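Local coordinates for protein epsin 1 (Danio rerio, PDB 5LP0) that probably binds membranes rich in phosphatidylinositol 4,5-bisphosphate through its ENTH domain, modifies their curvature, facilitates clathrin-coated invagination and regulates receptor-mediated endocytosis, at residues M28-Y36 and T67-S77; L52-V62 and T93-D101. All coordinates share one frame; numbering follows the deposited sequence. Where two conformers were deposited one is given.

How the contacts relate
Following the chain from the N terminus illustrates how an all-helical ENTH domain is closed by contacts between segments well apart in sequence. Residues 28-36, on helix 25-34, come first and meet residues 67-77 in contact 1, closing a loop that holds helix 38-51. Before that loop is complete, residues 52-62 open a second one, which contact 2 closes at residues 93-101 after helices 78-86 and 89-92. The two loops therefore cross. Helix 59-75 belongs to both: its first turn takes part in contact 2, its C-terminal half in contact 1. The centres lie 22 Å apart, on opposite sides of the chain's centre, yet Met69 and Leu52 touch between them.

Contact 1: M28-Y36 and T67-S77; sequences MSEIADLTY and TLMEYLIKTGS
Met28 and Tyr71 carry much of this helix crossing, the tyrosine ring being packed on both faces. CG of Tyr71 stands anti to its backbone N (chi1 -176°), which carries the ring across to helix 25-34. There CB of Met28 lies over one ring face, 3.8 Å from the centroid of the Tyr71 ring, a CH-pi contact. SD comes obliquely to the same ring in a Met-aromatic contact, and the bend beyond it turns CE back toward Tyr71 CD1. OG1 of Thr75 sits over the centre of the opposite face, where its 2.6 Å bond to Tyr71 O holds it. At the ring's edge is CB of Ala32, 3.9 Å from Tyr71 CE2. Replacing Tyr71 by an alanine would probably leave a gap between Met28 and Thr75 and set the methionine thioether free to turn.

Deeper in, CD2 of Leu72 meets Ile31 CG2 at 3.8 Å and also packs on the backbone of Ala32, while CD1 of Leu68 touches both Met28 CG and Ile31 CD1. The polar link comes where helix 59-75 ends. Thr35 OG1, turned between its own N and carbonyl carbon, gives its proton to Ala32 O at 2.7 Å, on a lone pair in the carbonyl plane. It then accepts a nearly straight bond from Ser77 N (2.9 Å, 169°). The Tyr36 ring lies across this turn, one face against Ser77 N and CB.

The helix segments cross at -51°, with axes 9.5 Å apart. Helix 8-15 packs against Ile31 and Leu68, helix 78-86 against Thr35 and Leu72, and helix 125-139 against Thr75, so the crossing lies within the helical core of the ENTH domain.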
loop_
_atom_site.group_PDB
_atom_site.type_symbol
_atom_site.label_atom_id
_atom_site.label_comp_id
_atom_site.label_asym_id
_atom_site.label_seq_id
_atom_site.Cartn_x
_atom_site.Cartn_y
_atom_site.Cartn_z
ATOM N N MET A 28 -0.706 10.394 0.432
ATOM C CA MET A 28 -1.066 9.290 -0.431
ATOM C C MET A 28 -1.420 9.846 -1.813
ATOM O O MET A 28 -1.076 9.246 -2.817
ATOM C CB MET A 28 -2.191 8.411 0.147
ATOM C CG MET A 28 -1.740 7.467 1.334
ATOM S SD MET A 28 -2.927 6.153 1.764
ATOM C CE MET A 28 -4.250 7.169 2.385
ATOM N N SER A 29 -2.077 11.005 -1.877
ATOM C CA SER A 29 -2.419 11.584 -3.168
ATOM C C SER A 29 -1.166 11.959 -3.955
ATOM O O SER A 29 -1.106 11.756 -5.157
ATOM C CB SER A 29 -3.317 12.805 -2.986
ATOM O OG SER A 29 -3.674 13.351 -4.243
ATOM N N GLU A 30 -0.174 12.515 -3.276
ATOM C CA GLU A 30 1.096 12.821 -3.925
ATOM C C GLU A 30 1.740 11.562 -4.539
ATOM O O GLU A 30 2.223 11.578 -5.670
ATOM C CB GLU A 30 2.062 13.481 -2.940
ATOM C CG GLU A 30 1.620 14.848 -2.466
ATOM C CD GLU A 30 2.418 15.351 -1.270
ATOM O OE1 GLU A 30 3.574 14.917 -1.090
ATOM O OE2 GLU A 30 1.881 16.181 -0.506
ATOM N N ILE A 31 1.758 10.478 -3.767
ATOM C CA ILE A 31 2.330 9.214 -4.223
ATOM C C ILE A 31 1.524 8.700 -5.436
ATOM O O ILE A 31 2.106 8.256 -6.424
ATOM C CB ILE A 31 2.407 8.180 -3.084
ATOM C CG1 ILE A 31 3.303 8.714 -1.944
ATOM C CG2 ILE A 31 2.964 6.860 -3.595
ATOM C CD1 ILE A 31 3.201 7.926 -0.663
ATOM N N ALA A 32 0.193 8.828 -5.393
ATOM C CA ALA A 32 -0.635 8.393 -6.504
ATOM C C ALA A 32 -0.278 9.168 -7.776
ATOM O O ALA A 32 -0.142 8.564 -8.830
ATOM C CB ALA A 32 -2.111 8.570 -6.187
ATOM N N ASP A 33 -0.111 10.492 -7.696
ATOM C CA ASP A 33 0.297 11.243 -8.878
ATOM C C ASP A 33 1.651 10.755 -9.403
ATOM O O ASP A 33 1.838 10.627 -10.608
ATOM C CB ASP A 33 0.399 12.744 -8.581
ATOM C CG ASP A 33 -0.950 13.417 -8.484
ATOM O OD1 ASP A 33 -1.917 12.928 -9.111
ATOM O OD2 ASP A 33 -1.036 14.437 -7.774
ATOM N N LEU A 34 2.585 10.466 -8.485
ATOM C CA LEU A 34 3.911 9.989 -8.880
ATOM C C LEU A 34 3.874 8.620 -9.562
ATOM O O LEU A 34 4.787 8.277 -10.310
ATOM C CB LEU A 34 4.880 9.973 -7.689
ATOM C CG LEU A 34 5.348 11.363 -7.232
ATOM C CD1 LEU A 34 6.017 11.277 -5.884
ATOM C CD2 LEU A 34 6.296 11.997 -8.251
ATOM N N THR A 35 2.858 7.807 -9.290
ATOM C CA THR A 35 2.787 6.512 -9.999
ATOM C C THR A 35 2.624 6.613 -11.518
ATOM O O THR A 35 2.850 5.625 -12.217
ATOM C CB THR A 35 1.691 5.555 -9.465
ATOM O OG1 THR A 35 0.389 6.101 -9.721
ATOM C CG2 THR A 35 1.896 5.273 -7.959
ATOM N N TYR A 36 2.232 7.786 -12.020
ATOM C CA TYR A 36 2.190 8.025 -13.462
ATOM C C TYR A 36 3.550 8.396 -14.026
ATOM O O TYR A 36 3.681 8.559 -15.222
ATOM C CB TYR A 36 1.184 9.124 -13.803
ATOM C CG TYR A 36 -0.239 8.756 -13.510
ATOM C CD1 TYR A 36 -0.808 9.016 -12.273
ATOM C CD2 TYR A 36 -1.007 8.150 -14.477
ATOM C CE1 TYR A 36 -2.136 8.675 -12.019
ATOM C CE2 TYR A 36 -2.313 7.816 -14.245
ATOM C CZ TYR A 36 -2.865 8.082 -13.037
ATOM O OH TYR A 36 -4.167 7.706 -12.882
ATOM N N THR A 67 -2.686 -0.308 3.217
ATOM C CA THR A 67 -3.552 0.859 3.068
ATOM C C THR A 67 -3.069 1.715 1.904
ATOM O O THR A 67 -3.856 2.126 1.056
ATOM C CB THR A 67 -3.577 1.655 4.335
ATOM O OG1 THR A 67 -4.120 0.817 5.363
ATOM C CG2 THR A 67 -4.447 2.904 4.175
ATOM N N LEU A 68 -1.761 1.934 1.824
ATOM C CA LEU A 68 -1.207 2.704 0.723
ATOM C C LEU A 68 -1.413 1.971 -0.607
ATOM O O LEU A 68 -1.851 2.577 -1.593
ATOM C CB LEU A 68 0.264 2.999 0.974
ATOM C CG LEU A 68 0.967 3.685 -0.195
ATOM C CD1 LEU A 68 0.351 5.059 -0.461
ATOM C CD2 LEU A 68 2.445 3.823 0.090
ATOM N N MET A 69 -1.120 0.683 -0.664
ATOM C CA MET A 69 -1.274 -0.048 -1.905
ATOM C C MET A 69 -2.725 0.004 -2.365
ATOM O O MET A 69 -2.979 0.229 -3.554
ATOM C CB MET A 69 -0.801 -1.494 -1.781
ATOM C CG MET A 69 -0.663 -2.165 -3.151
ATOM S SD MET A 69 0.690 -1.456 -4.166
ATOM C CE MET A 69 1.986 -2.645 -3.853
ATOM N N GLU A 70 -3.683 -0.170 -1.463
ATOM C CA GLU A 70 -5.079 -0.072 -1.838
ATOM C C GLU A 70 -5.392 1.294 -2.451
ATOM O O GLU A 70 -6.055 1.402 -3.497
ATOM C CB GLU A 70 -5.959 -0.303 -0.622
ATOM C CG GLU A 70 -7.441 -0.177 -0.945
ATOM C CD GLU A 70 -8.316 -0.429 0.253
ATOM O OE1 GLU A 70 -7.815 -0.405 1.400
ATOM O OE2 GLU A 70 -9.521 -0.666 0.046
ATOM N N TYR A 71 -4.933 2.345 -1.795
ATOM C CA TYR A 71 -5.154 3.697 -2.295
ATOM C C TYR A 71 -4.549 3.871 -3.695
ATOM O O TYR A 71 -5.158 4.475 -4.578
ATOM C CB TYR A 71 -4.547 4.710 -1.331
ATOM C CG TYR A 71 -4.806 6.148 -1.726
ATOM C CD1 TYR A 71 -5.896 6.821 -1.235
ATOM C CD2 TYR A 71 -3.960 6.822 -2.590
ATOM C CE1 TYR A 71 -6.131 8.130 -1.563
ATOM C CE2 TYR A 71 -4.203 8.137 -2.954
ATOM C CZ TYR A 71 -5.299 8.779 -2.444
ATOM O OH TYR A 71 -5.560 10.082 -2.782
ATOM N N LEU A 72 -3.349 3.344 -3.923
ATOM C CA LEU A 72 -2.694 3.474 -5.225
ATOM C C LEU A 72 -3.360 2.626 -6.307
ATOM O O LEU A 72 -3.447 3.024 -7.472
ATOM C CB LEU A 72 -1.229 3.082 -5.077
ATOM C CG LEU A 72 -0.364 3.927 -4.147
ATOM C CD1 LEU A 72 1.079 3.396 -4.152
ATOM C CD2 LEU A 72 -0.391 5.417 -4.516
ATOM N N ILE A 73 -3.841 1.451 -5.940
ATOM C CA ILE A 73 -4.608 0.612 -6.854
ATOM C C ILE A 73 -5.839 1.368 -7.358
ATOM O O ILE A 73 -6.147 1.331 -8.561
ATOM C CB ILE A 73 -5.055 -0.689 -6.147
ATOM C CG1 ILE A 73 -3.877 -1.662 -6.015
ATOM C CG2 ILE A 73 -6.227 -1.347 -6.865
ATOM C CD1 ILE A 73 -4.071 -2.717 -4.910
ATOM N N LYS A 74 -6.513 2.075 -6.464
ATOM C CA LYS A 74 -7.776 2.745 -6.796
ATOM C C LYS A 74 -7.588 4.143 -7.381
ATOM O O LYS A 74 -8.432 4.615 -8.143
ATOM C CB LYS A 74 -8.644 2.849 -5.547
ATOM C CG LYS A 74 -9.131 1.523 -5.003
ATOM C CD LYS A 74 -9.941 1.730 -3.743
ATOM C CE LYS A 74 -10.406 0.404 -3.212
ATOM N NZ LYS A 74 -11.264 0.565 -1.995
ATOM N N THR A 75 -6.479 4.798 -7.061
ATOM C CA THR A 75 -6.322 6.230 -7.325
ATOM C C THR A 75 -5.137 6.577 -8.245
ATOM O O THR A 75 -5.076 7.683 -8.802
ATOM C CB THR A 75 -6.124 6.990 -6.001
ATOM O OG1 THR A 75 -6.926 6.385 -4.963
ATOM C CG2 THR A 75 -6.522 8.418 -6.163
ATOM N N GLY A 76 -4.197 5.642 -8.373
ATOM C CA GLY A 76 -2.981 5.854 -9.128
ATOM C C GLY A 76 -3.077 5.309 -10.541
ATOM O O GLY A 76 -4.157 4.972 -11.029
ATOM N N SER A 77 -1.933 5.231 -11.209
ATOM C CA SER A 77 -1.840 4.610 -12.528
ATOM C C SER A 77 -2.382 3.182 -12.512
ATOM O O SER A 77 -2.230 2.457 -11.524
ATOM C CB SER A 77 -0.375 4.579 -12.966
ATOM O OG SER A 77 -0.206 3.771 -14.116
#

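Contact 2: L52-V62 and T93-D101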
loop_
_atom_site.group_PDB
_atom_site.type_symbol
_atom_site.label_atom_id
_atom_site.label_comp_id
_atom_site.label_asym_id
_atom_site.label_seq_id
_atom_site.Cartn_x
_atom_site.Cartn_y
_atom_site.Cartn_z
ATOM N N LEU A 52 5.732 -4.392 2.759
ATOM C CA LEU A 52 4.800 -5.508 2.831
ATOM C C LEU A 52 5.472 -6.828 3.232
ATOM O O LEU A 52 4.780 -7.803 3.538
ATOM C CB LEU A 52 4.095 -5.697 1.478
ATOM C CG LEU A 52 3.017 -4.664 1.130
ATOM C CD1 LEU A 52 2.573 -4.856 -0.302
ATOM C CD2 LEU A 52 1.798 -4.725 2.061
ATOM N N ASN A 53 6.802 -6.833 3.246
ATOM C CA ASN A 53 7.602 -8.020 3.553
ATOM C C ASN A 53 8.350 -7.890 4.890
ATOM O O ASN A 53 9.244 -8.684 5.184
ATOM C CB ASN A 53 8.617 -8.212 2.408
ATOM C CG ASN A 53 9.265 -9.583 2.398
ATOM O OD1 ASN A 53 8.639 -10.595 2.736
ATOM N ND2 ASN A 53 10.529 -9.624 1.995
ATOM N N ASP A 54 7.975 -6.907 5.699
ATOM C CA ASP A 54 8.449 -6.789 7.087
ATOM C C ASP A 54 7.623 -7.677 8.024
ATOM O O ASP A 54 6.607 -8.261 7.618
ATOM C CB ASP A 54 8.424 -5.320 7.517
ATOM C CG ASP A 54 9.594 -4.523 6.951
ATOM O OD1 ASP A 54 9.521 -3.275 6.982
ATOM O OD2 ASP A 54 10.582 -5.139 6.498
ATOM N N HIS A 55 8.064 -7.794 9.281
ATOM C CA HIS A 55 7.469 -8.730 10.209
ATOM C C HIS A 55 7.553 -8.203 11.624
ATOM O O HIS A 55 8.227 -7.217 11.923
ATOM C CB HIS A 55 8.226 -10.058 10.141
ATOM C CG HIS A 55 8.241 -10.676 8.779
ATOM N ND1 HIS A 55 7.210 -11.459 8.306
ATOM C CD2 HIS A 55 9.158 -10.616 7.783
ATOM C CE1 HIS A 55 7.489 -11.853 7.075
ATOM N NE2 HIS A 55 8.665 -11.361 6.739
ATOM N N GLY A 56 6.885 -8.943 12.507
ATOM C CA GLY A 56 7.027 -8.796 13.951
ATOM C C GLY A 56 6.671 -7.413 14.449
ATOM O O GLY A 56 5.600 -6.901 14.152
ATOM N N LYS A 57 7.603 -6.809 15.179
ATOM C CA LYS A 57 7.419 -5.474 15.745
ATOM C C LYS A 57 7.247 -4.409 14.667
ATOM O O LYS A 57 6.820 -3.285 14.953
ATOM C CB LYS A 57 8.602 -5.120 16.662
ATOM C CG LYS A 57 9.914 -4.884 15.931
ATOM C CD LYS A 57 11.034 -4.612 16.904
ATOM C CE LYS A 57 12.377 -4.567 16.211
ATOM N NZ LYS A 57 13.481 -4.354 17.195
ATOM N N ASN A 58 7.578 -4.762 13.427
ATOM C CA ASN A 58 7.381 -3.852 12.290
ATOM C C ASN A 58 6.083 -4.137 11.542
ATOM O O ASN A 58 5.911 -3.718 10.404
ATOM C CB ASN A 58 8.557 -3.949 11.330
ATOM C CG ASN A 58 9.803 -3.307 11.881
ATOM O OD1 ASN A 58 9.783 -2.172 12.373
ATOM N ND2 ASN A 58 10.900 -4.039 11.828
ATOM N N TRP A 59 5.146 -4.816 12.191
ATOM C CA TRP A 59 3.859 -5.153 11.581
ATOM C C TRP A 59 3.110 -3.953 10.994
ATOM O O TRP A 59 2.405 -4.091 9.970
ATOM C CB TRP A 59 2.949 -5.858 12.577
ATOM C CG TRP A 59 2.451 -4.956 13.657
ATOM C CD1 TRP A 59 3.042 -4.714 14.874
ATOM C CD2 TRP A 59 1.251 -4.180 13.633
ATOM N NE1 TRP A 59 2.288 -3.821 15.586
ATOM C CE2 TRP A 59 1.176 -3.487 14.857
ATOM C CE3 TRP A 59 0.223 -4.007 12.693
ATOM C CZ2 TRP A 59 0.125 -2.625 15.164
ATOM C CZ3 TRP A 59 -0.820 -3.148 13.002
ATOM C CH2 TRP A 59 -0.867 -2.477 14.231
ATOM N N ARG A 60 3.251 -2.768 11.593
ATOM C CA ARG A 60 2.488 -1.625 11.101
ATOM C C ARG A 60 3.025 -1.179 9.724
ATOM O O ARG A 60 2.292 -0.595 8.944
ATOM C CB ARG A 60 2.496 -0.453 12.077
ATOM C CG ARG A 60 1.233 0.380 11.930
ATOM C CD ARG A 60 1.278 1.643 12.763
ATOM N NE ARG A 60 1.532 1.342 14.168
ATOM C CZ ARG A 60 0.589 1.125 15.076
ATOM N NH1 ARG A 60 -0.696 1.174 14.743
ATOM N NH2 ARG A 60 0.936 0.858 16.331
ATOM N N HIS A 61 4.285 -1.479 9.414
ATOM C CA HIS A 61 4.810 -1.262 8.063
ATOM C C HIS A 61 3.932 -2.015 7.097
ATOM O O HIS A 61 3.589 -1.499 6.036
ATOM C CB HIS A 61 6.231 -1.821 7.908
ATOM C CG HIS A 61 7.299 -0.990 8.546
ATOM N ND1 HIS A 61 8.623 -1.375 8.547
ATOM C CD2 HIS A 61 7.243 0.189 9.210
ATOM C CE1 HIS A 61 9.343 -0.457 9.172
ATOM N NE2 HIS A 61 8.536 0.509 9.563
ATOM N N VAL A 62 3.569 -3.242 7.454
ATOM C CA VAL A 62 2.839 -4.117 6.537
ATOM C C VAL A 62 1.398 -3.627 6.429
ATOM O O VAL A 62 0.837 -3.485 5.335
ATOM C CB VAL A 62 2.832 -5.591 7.061
ATOM C CG1 VAL A 62 2.089 -6.512 6.082
ATOM C CG2 VAL A 62 4.245 -6.111 7.299
ATOM N N THR A 93 0.069 -13.977 0.979
ATOM C CA THR A 93 0.830 -14.516 2.089
ATOM C C THR A 93 0.463 -13.800 3.380
ATOM O O THR A 93 0.597 -14.374 4.459
ATOM C CB THR A 93 2.330 -14.433 1.822
ATOM O OG1 THR A 93 3.023 -15.140 2.832
ATOM C CG2 THR A 93 2.865 -12.987 1.781
ATOM N N LEU A 94 0.003 -12.560 3.263
ATOM C CA LEU A 94 -0.291 -11.749 4.435
ATOM C C LEU A 94 -1.562 -12.180 5.172
ATOM O O LEU A 94 -1.789 -11.773 6.313
ATOM C CB LEU A 94 -0.367 -10.278 4.060
ATOM C CG LEU A 94 0.930 -9.739 3.433
ATOM C CD1 LEU A 94 0.755 -8.262 3.013
ATOM C CD2 LEU A 94 2.124 -9.904 4.355
ATOM N N LYS A 95 -2.377 -13.013 4.528
ATOM C CA LYS A 95 -3.535 -13.616 5.190
ATOM C C LYS A 95 -3.064 -14.593 6.265
ATOM O O LYS A 95 -3.852 -14.991 7.099
ATOM C CB LYS A 95 -4.439 -14.313 4.170
ATOM C CG LYS A 95 -5.062 -13.326 3.160
ATOM C CD LYS A 95 -5.824 -13.988 2.022
ATOM C CE LYS A 95 -6.995 -14.774 2.544
ATOM N NZ LYS A 95 -7.757 -15.375 1.419
ATOM N N ASP A 96 -1.777 -14.957 6.227
ATOM C CA ASP A 96 -1.155 -15.839 7.220
ATOM C C ASP A 96 -0.267 -15.119 8.220
ATOM O O ASP A 96 0.369 -15.765 9.054
ATOM C CB ASP A 96 -0.296 -16.913 6.532
ATOM C CG ASP A 96 -1.049 -17.674 5.470
ATOM O OD1 ASP A 96 -2.187 -18.093 5.738
ATOM O OD2 ASP A 96 -0.494 -17.854 4.359
ATOM N N PHE A 97 -0.207 -13.796 8.138
ATOM C CA PHE A 97 0.702 -13.013 8.967
ATOM C C PHE A 97 0.366 -13.154 10.443
ATOM O O PHE A 97 -0.791 -13.044 10.818
ATOM C CB PHE A 97 0.632 -11.546 8.543
ATOM C CG PHE A 97 1.598 -10.645 9.252
ATOM C CD1 PHE A 97 2.800 -10.306 8.663
ATOM C CD2 PHE A 97 1.299 -10.106 10.496
ATOM C CE1 PHE A 97 3.675 -9.461 9.285
ATOM C CE2 PHE A 97 2.199 -9.256 11.121
ATOM C CZ PHE A 97 3.394 -8.954 10.508
ATOM N N GLN A 98 1.386 -13.390 11.266
ATOM C CA GLN A 98 1.222 -13.535 12.717
ATOM C C GLN A 98 2.016 -12.489 13.466
ATOM O O GLN A 98 3.194 -12.274 13.180
ATOM C CB GLN A 98 1.742 -14.901 13.201
ATOM C CG GLN A 98 1.190 -16.118 12.493
ATOM C CD GLN A 98 -0.304 -16.292 12.680
ATOM O OE1 GLN A 98 -0.806 -16.298 13.799
ATOM N NE2 GLN A 98 -1.025 -16.430 11.571
ATOM N N TYR A 99 1.391 -11.864 14.454
ATOM C CA TYR A 99 2.142 -11.124 15.470
ATOM C C TYR A 99 1.342 -10.877 16.733
ATOM O O TYR A 99 0.293 -10.244 16.692
ATOM C CB TYR A 99 2.672 -9.789 14.931
ATOM C CG TYR A 99 3.558 -9.082 15.939
ATOM C CD1 TYR A 99 4.739 -9.671 16.375
ATOM C CD2 TYR A 99 3.215 -7.842 16.457
ATOM C CE1 TYR A 99 5.568 -9.041 17.285
ATOM C CE2 TYR A 99 4.037 -7.205 17.404
ATOM C CZ TYR A 99 5.213 -7.807 17.787
ATOM O OH TYR A 99 6.018 -7.178 18.704
ATOM N N ILE A 100 1.890 -11.375 17.842
ATOM C CA ILE A 100 1.384 -11.101 19.184
ATOM C C ILE A 100 2.354 -10.101 19.800
ATOM O O ILE A 100 3.558 -10.363 19.845
ATOM C CB ILE A 100 1.366 -12.390 20.045
ATOM C CG1 ILE A 100 0.526 -13.468 19.357
ATOM C CG2 ILE A 100 0.854 -12.112 21.482
ATOM C CD1 ILE A 100 -0.876 -13.019 19.034
ATOM N N ASP A 101 1.853 -8.945 20.224
ATOM C CA ASP A 101 2.734 -7.968 20.838
ATOM C C ASP A 101 2.984 -8.298 22.318
ATOM O O ASP A 101 2.484 -9.296 22.847
ATOM C CB ASP A 101 2.250 -6.521 20.622
ATOM C CG ASP A 101 1.025 -6.160 21.426
ATOM O OD1 ASP A 101 0.710 -6.854 22.417
ATOM O OD2 ASP A 101 0.384 -5.140 21.063
HETATM O O HOH W 1 5.525 -11.532 11.779
#
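Tyr99 lays its ring flat against the peptide between Gly56 and Lys57, an aromatic face on backbone instead of on another side chain. Gly56 O stands 3.3 Å above the plane of the Tyr99 ring, over its centre, and Lys57 N covers the same face nearer the rim. The approach is close: Tyr99 CD1 comes within 3.4 Å of Gly56 CA. Gly56 has a positive phi of 59°, a value that favours glycine. Its carbonyl is also held by Trp59 N in a backbone hydrogen bond.

No direct hydrogen bond joins the two segments. A single water bridges them, accepting from Gly56 N and donating to Gln98 O at 2.8 Å. Beside the tyrosine, Trp59 presents CD1 to Tyr99 CD2 at 3.5 Å; the five-membered ring of Trp59 is inclined 27° to the Tyr99 ring, but the two are slid apart and barely overlap.

Phe97 extends its ring away from its own N, chi1 -176°, and pushes it into the bend of residues 54-62. Asp54 O meets the ring edge in plane, 3.6 Å from Phe97 CE1, while Trp59 CB and Val62 CG2 touch it obliquely. Leu94 continues the apolar seam, its CD1 lying 3.8 Å from both Val62 CG1 and Leu52 CD2. On the far side of the bend, His61 ND1 donates to Asp54 OD1 at 2.6 Å; His61 probably contributes to the phosphoinositide site, as in a close relative.

The contact thus joins the loop before helix 59-75 and that helix's first turn to the loop between helices 89-92 and 108-122. Helix 108-122 packs against Leu94 and Phe97, and its Arg112 hydrogen-bonds to Phe97 O through its guanidinium.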